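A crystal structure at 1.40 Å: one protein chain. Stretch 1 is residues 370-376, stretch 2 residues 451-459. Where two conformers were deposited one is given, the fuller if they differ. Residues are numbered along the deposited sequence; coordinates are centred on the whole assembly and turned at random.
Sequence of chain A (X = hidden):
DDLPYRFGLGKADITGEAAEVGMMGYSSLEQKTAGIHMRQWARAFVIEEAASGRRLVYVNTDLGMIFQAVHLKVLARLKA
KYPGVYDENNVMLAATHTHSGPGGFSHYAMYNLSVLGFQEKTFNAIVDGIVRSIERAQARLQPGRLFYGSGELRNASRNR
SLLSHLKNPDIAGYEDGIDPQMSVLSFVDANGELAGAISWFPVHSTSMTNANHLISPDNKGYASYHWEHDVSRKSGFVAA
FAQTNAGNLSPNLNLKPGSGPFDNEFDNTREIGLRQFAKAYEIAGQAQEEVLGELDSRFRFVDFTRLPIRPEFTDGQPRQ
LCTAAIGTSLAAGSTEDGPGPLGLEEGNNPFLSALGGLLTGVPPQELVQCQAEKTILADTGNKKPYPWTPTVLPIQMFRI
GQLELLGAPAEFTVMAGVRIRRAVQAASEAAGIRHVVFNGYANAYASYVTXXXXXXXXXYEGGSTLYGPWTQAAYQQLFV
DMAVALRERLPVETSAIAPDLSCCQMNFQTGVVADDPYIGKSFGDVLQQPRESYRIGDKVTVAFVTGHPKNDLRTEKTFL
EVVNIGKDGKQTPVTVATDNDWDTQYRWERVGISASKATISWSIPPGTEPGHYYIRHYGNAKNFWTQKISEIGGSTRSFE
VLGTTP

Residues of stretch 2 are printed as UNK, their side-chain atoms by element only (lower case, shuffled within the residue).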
ATOM      1  N   CYS A 370      -9.403  31.775  -4.340  1.00 26.75           N
ATOM      2  CA  CYS A 370      -9.601  30.728  -5.321  0.63 26.99           C
ATOM      3  C   CYS A 370      -9.800  29.312  -4.682  1.00 25.58           C
ATOM      4  O   CYS A 370     -10.368  28.480  -5.374  1.00 25.35           O
ATOM      5  CB  CYS A 370      -8.683  30.838  -6.595  0.63 28.10           C
ATOM      6  SG  CYS A 370      -8.896  32.273  -7.722  0.63 33.25           S
ATOM      7  N   GLN A 371      -9.513  29.104  -3.393  1.00 23.76           N
ATOM      8  CA  GLN A 371      -9.891  27.857  -2.699  1.00 23.04           C
ATOM      9  C   GLN A 371     -11.411  27.688  -2.489  1.00 22.65           C
ATOM     10  O   GLN A 371     -11.870  26.641  -2.022  1.00 20.92           O
ATOM     11  CB  GLN A 371      -9.145  27.736  -1.365  1.00 22.15           C
ATOM     12  CG  GLN A 371      -7.648  27.459  -1.501  1.00 21.97           C
ATOM     13  CD  GLN A 371      -7.352  26.004  -1.863  1.00 21.45           C
ATOM     14  OE1 GLN A 371      -8.244  25.153  -1.817  1.00 20.34           O
ATOM     15  NE2 GLN A 371      -6.090  25.716  -2.222  1.00 21.27           N
ATOM     16  N   ALA A 372     -12.176  28.739  -2.823  1.00 22.98           N
ATOM     17  CA  ALA A 372     -13.646  28.667  -2.947  1.00 22.93           C
ATOM     18  C   ALA A 372     -14.299  28.307  -1.618  1.00 22.63           C
ATOM     19  O   ALA A 372     -14.062  28.994  -0.618  1.00 23.19           O
ATOM     20  CB  ALA A 372     -14.064  27.710  -4.101  1.00 23.16           C
ATOM     21  N   GLU A 373     -15.079  27.236  -1.561  1.00 22.54           N
ATOM     22  CA  GLU A 373     -15.815  26.946  -0.326  1.00 23.81           C
ATOM     23  C   GLU A 373     -14.984  26.422   0.842  1.00 22.88           C
ATOM     24  O   GLU A 373     -15.474  26.278   1.954  1.00 23.13           O
ATOM     25  CB  GLU A 373     -17.103  26.140  -0.554  1.00 24.80           C
ATOM     26  CG  GLU A 373     -17.123  25.124  -1.644  1.00 28.20           C
ATOM     27  CD  GLU A 373     -17.103  25.699  -3.059  1.00 29.38           C
ATOM     28  OE1 GLU A 373     -18.051  26.389  -3.522  1.00 29.25           O
ATOM     29  OE2 GLU A 373     -16.110  25.417  -3.727  1.00 29.68           O
ATOM     30  N   LYS A 374     -13.708  26.147   0.595  1.00 22.35           N
ATOM     31  CA  LYS A 374     -12.836  25.715   1.666  1.00 22.00           C
ATOM     32  C   LYS A 374     -12.598  26.809   2.711  1.00 22.53           C
ATOM     33  O   LYS A 374     -12.417  27.977   2.362  1.00 22.60           O
ATOM     34  CB  LYS A 374     -11.485  25.300   1.060  1.00 22.12           C
ATOM     35  CG  LYS A 374     -10.499  24.662   2.071  1.00 21.67           C
ATOM     36  CD  LYS A 374      -9.176  24.240   1.394  1.00 20.58           C
ATOM     37  CE  LYS A 374      -9.361  22.951   0.601  1.00 19.89           C
ATOM     38  NZ  LYS A 374      -8.188  22.786  -0.313  1.00 17.67           N
ATOM     39  N   THR A 375     -12.622  26.419   3.988  1.00 22.62           N
ATOM     40  CA  THR A 375     -12.114  27.309   5.024  0.60 23.03           C
ATOM     41  C   THR A 375     -10.738  26.794   5.414  1.00 22.82           C
ATOM     42  O   THR A 375     -10.558  25.696   5.966  1.00 23.56           O
ATOM     43  CB  THR A 375     -13.066  27.530   6.219  0.60 23.16           C
ATOM     44  OG1 THR A 375     -13.100  26.381   7.062  0.60 24.40           O
ATOM     45  CG2 THR A 375     -14.473  27.855   5.729  0.60 22.29           C
ATOM     46  N   ILE A 376      -9.745  27.584   5.048  1.00 23.31           N
ATOM     47  CA  ILE A 376      -8.362  27.136   5.155  1.00 24.06           C
ATOM     48  C   ILE A 376      -7.936  26.946   6.608  1.00 24.58           C
ATOM     49  O   ILE A 376      -8.079  27.857   7.433  1.00 25.24           O
ATOM     50  CB  ILE A 376      -7.412  28.099   4.416  1.00 23.92           C
ATOM     51  CG1 ILE A 376      -7.714  28.071   2.910  1.00 24.68           C
ATOM     52  CG2 ILE A 376      -5.965  27.755   4.730  1.00 23.03           C
ATOM     53  CD1 ILE A 376      -7.030  29.149   2.098  1.00 25.49           C
ATOM     54  N   UNK A 451     -14.896  15.788  -6.890  1.00 16.10           N
ATOM     55  CA  UNK A 451     -15.418  16.533  -8.038  1.00 16.58           C
ATOM     56  C   UNK A 451     -15.699  17.972  -7.584  1.00 16.73           C
ATOM     57  O   UNK A 451     -15.767  18.241  -6.394  1.00 16.71           O
ATOM     58  c   UNK A 451     -16.728  15.941  -8.551  1.00 16.19           C
ATOM     59  c   UNK A 451     -16.547  14.487  -9.038  1.00 16.20           C
ATOM     60  o   UNK A 451     -17.673  15.964  -7.480  1.00 17.13           O
ATOM     61  N   UNK A 452     -15.930  18.871  -8.539  1.00 17.54           N
ATOM     62  CA  UNK A 452     -16.321  20.258  -8.206  1.00 18.01           C
ATOM     63  C   UNK A 452     -17.508  20.316  -7.222  1.00 18.01           C
ATOM     64  O   UNK A 452     -17.493  21.079  -6.233  1.00 18.08           O
ATOM     65  n   UNK A 452     -16.980  26.194  -6.592  1.00 24.57           N
ATOM     66  c   UNK A 452     -16.008  23.348  -8.713  1.00 20.64           C
ATOM     67  n   UNK A 452     -16.709  23.985  -6.034  1.00 24.49           N
ATOM     68  c   UNK A 452     -17.123  22.494  -9.258  1.00 19.52           C
ATOM     69  c   UNK A 452     -16.644  21.050  -9.491  1.00 18.14           C
ATOM     70  c   UNK A 452     -16.691  24.950  -6.950  1.00 23.90           C
ATOM     71  n   UNK A 452     -16.390  24.678  -8.217  1.00 23.41           N
ATOM     72  N   UNK A 453     -18.495  19.471  -7.477  1.00 19.07           N
ATOM     73  CA  UNK A 453     -19.726  19.444  -6.654  1.00 19.38           C
ATOM     74  C   UNK A 453     -19.445  18.895  -5.255  1.00 19.58           C
ATOM     75  O   UNK A 453     -19.846  19.483  -4.246  1.00 20.68           O
ATOM     76  o   UNK A 453     -19.287  18.091  -9.788  1.00 21.38           O
ATOM     77  c   UNK A 453     -20.427  18.624  -9.933  1.00 24.09           C
ATOM     78  c   UNK A 453     -21.216  19.192  -8.737  1.00 21.68           C
ATOM     79  o   UNK A 453     -20.967  18.719 -11.069  1.00 29.22           O
ATOM     80  c   UNK A 453     -20.822  18.639  -7.352  1.00 20.27           C
ATOM     81  N   UNK A 454     -18.699  17.793  -5.181  1.00 18.52           N
ATOM     82  CA  UNK A 454     -18.288  17.272  -3.882  1.00 18.34           C
ATOM     83  C   UNK A 454     -17.460  18.288  -3.106  1.00 17.97           C
ATOM     84  O   UNK A 454     -17.618  18.427  -1.889  1.00 18.86           O
ATOM     85  o   UNK A 454     -16.185  13.875  -5.195  1.00 17.39           O
ATOM     86  o   UNK A 454     -18.016  12.747  -5.630  1.00 19.17           O
ATOM     87  c   UNK A 454     -17.456  15.998  -4.051  1.00 18.37           C
ATOM     88  c   UNK A 454     -18.261  14.792  -4.473  1.00 18.86           C
ATOM     89  c   UNK A 454     -17.427  13.729  -5.142  1.00 18.76           C
ATOM     90  N   UNK A 455     -16.530  18.947  -3.800  1.00 17.48           N
ATOM     91  CA  UNK A 455     -15.646  19.913  -3.161  1.00 18.02           C
ATOM     92  C   UNK A 455     -16.453  20.954  -2.416  1.00 19.20           C
ATOM     93  O   UNK A 455     -16.095  21.316  -1.289  1.00 19.36           O
ATOM     94  c   UNK A 455     -11.516  22.033  -2.839  1.00 19.13           C
ATOM     95  c   UNK A 455     -14.112  22.908  -3.403  1.00 16.36           C
ATOM     96  c   UNK A 455     -13.180  23.813  -2.886  1.00 16.59           C
ATOM     97  c   UNK A 455     -14.764  20.593  -4.200  1.00 17.20           C
ATOM     98  c   UNK A 455     -11.868  23.356  -2.616  1.00 17.49           C
ATOM     99  c   UNK A 455     -13.766  21.560  -3.629  1.00 17.81           C
ATOM    100  o   UNK A 455     -10.934  24.224  -2.116  1.00 18.52           O
ATOM    101  c   UNK A 455     -12.452  21.150  -3.349  1.00 18.10           C
ATOM    102  N   UNK A 456     -17.549  21.414  -3.040  1.00 20.31           N
ATOM    103  CA  UNK A 456     -18.364  22.494  -2.450  1.00 21.00           C
ATOM    104  C   UNK A 456     -18.938  22.116  -1.089  1.00 21.30           C
ATOM    105  O   UNK A 456     -19.110  22.983  -0.224  1.00 23.02           O
ATOM    106  c   UNK A 456     -19.481  22.929  -3.399  1.00 21.65           C
ATOM    107  N   UNK A 457     -19.214  20.830  -0.894  1.00 21.47           N
ATOM    108  CA  UNK A 457     -19.762  20.341   0.370  1.00 21.17           C
ATOM    109  C   UNK A 457     -18.746  20.361   1.508  1.00 21.45           C
ATOM    110  O   UNK A 457     -19.120  20.442   2.671  1.00 21.82           O
ATOM    111  c   UNK A 457     -20.356  18.958   0.191  1.00 21.13           C
ATOM    112  N   UNK A 458     -17.462  20.253   1.162  1.00 21.66           N
ATOM    113  CA  UNK A 458     -16.363  20.292   2.150  1.00 21.42           C
ATOM    114  C   UNK A 458     -16.500  19.295   3.292  1.00 21.32           C
ATOM    115  O   UNK A 458     -16.254  19.624   4.450  1.00 21.57           O
ATOM    116  c   UNK A 458     -15.442  22.638   1.657  1.00 20.67           C
ATOM    117  c   UNK A 458     -16.096  21.723   2.672  1.00 21.23           C
ATOM    118  c   UNK A 458     -13.996  22.266   1.370  1.00 22.03           C
ATOM    119  o   UNK A 458     -13.149  22.318   2.254  1.00 19.73           O
ATOM    120  n   UNK A 458     -13.711  21.926   0.126  1.00 20.58           N
ATOM    121  N   UNK A 459     -16.878  18.065   2.956  1.00 20.72           N
ATOM    122  CA  UNK A 459     -16.700  16.954   3.888  1.00 19.92           C
ATOM    123  C   UNK A 459     -15.197  16.625   3.852  1.00 19.68           C
ATOM    124  O   UNK A 459     -14.448  17.330   3.187  1.00 19.99           O
ATOM    125  c   UNK A 459     -19.886  14.773   3.579  1.00 23.55           C
ATOM    126  o   UNK A 459     -20.365  14.275   4.629  1.00 25.21           O
ATOM    127  c   UNK A 459     -17.570  15.766   3.485  1.00 20.03           C
ATOM    128  c   UNK A 459     -19.070  16.036   3.693  1.00 20.52           C
ATOM    129  o   UNK A 459     -20.044  14.255   2.443  1.00 23.04           O
TER
HETATM  130  O   HOH W   1     -13.186  23.451   4.533  1.00 25.15           O

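Position 451 carries three side-chain atoms, a carbon bearing one oxygen and one carbon, and touches nothing on stretch 1. A beta-branched hydroxyl is threonine. Thr 451 sits at the N-cap of the helix, and its side chain accepts a capping bond from the backbone N of position 454.

Position 452 has three carbons, a nitrogen, then a carbon carrying two more nitrogens. One terminal nitrogen of position 452 lies 2.8 Å from OE2 of Glu 373. That guanidinium makes it arginine. Arg 452 leaves its CA sideways, but its end swings to Glu 373, where NH2 of Arg 452 and OE2 of Glu 373 form a salt bridge. The carboxylate oxygen meets the guanidinium at its edge, near the plane, where the N-H groups point.

Position 453 shows three carbons, the third with two oxygens, and lies out of reach: glutamate. Position 454 has the same pattern and the same lack of contact, so it is glutamate too. The backbone N of Glu 454 donates to OG1 of Thr 451 at 3.1 Å, the capping bond, and the N of Thr 451 returns one to OE1 of Glu 454 at 2.9 Å.

Position 455 is one carbon followed by a six-carbon ring bearing an oxygen, and that oxygen is 2.6 Å from the backbone O of Gln 371. This is tyrosine. Tyr 455 OH donates to O of Gln 371, which also accepts from N of Lys 374 at 3.2 Å, within the type II' turn. CE2 of Tyr 455 lies 4.2 Å from CB of Ala 372.

Position 456 has a single side-chain carbon, 3.7 Å from CD of Glu 373: alanine. Here the chains come close, with CG of Glu 373 only 3.0 Å from CA of Ala 456. Position 457, again one carbon but pointing away, is alanine as well.

Position 458 has three carbons, the last carrying an oxygen and a nitrogen; that carbon chain packs near Glu 373 and Lys 374. It is glutamine. Gln 458 has left the helix with positive phi; its NE2 donates to the O of Tyr 455 at 2.8 Å, while OE1 receives a water that in turn accepts from the N of Thr 375.

Position 459, three carbons and a terminal pair of oxygens, makes no contact with stretch 1 and is glutamate.

The contact pairs a turn with a helix and its end. Tyr 455 reads the turn's carbonyl, Arg 452 holds the carboxylate of Glu 373, the Glu 373 side chain lies against the backbone of Ala 456, and Gln 458 reaches the backbone N of Thr 375 through a water.

Stretch 2 (451-459) TREEYAAQE
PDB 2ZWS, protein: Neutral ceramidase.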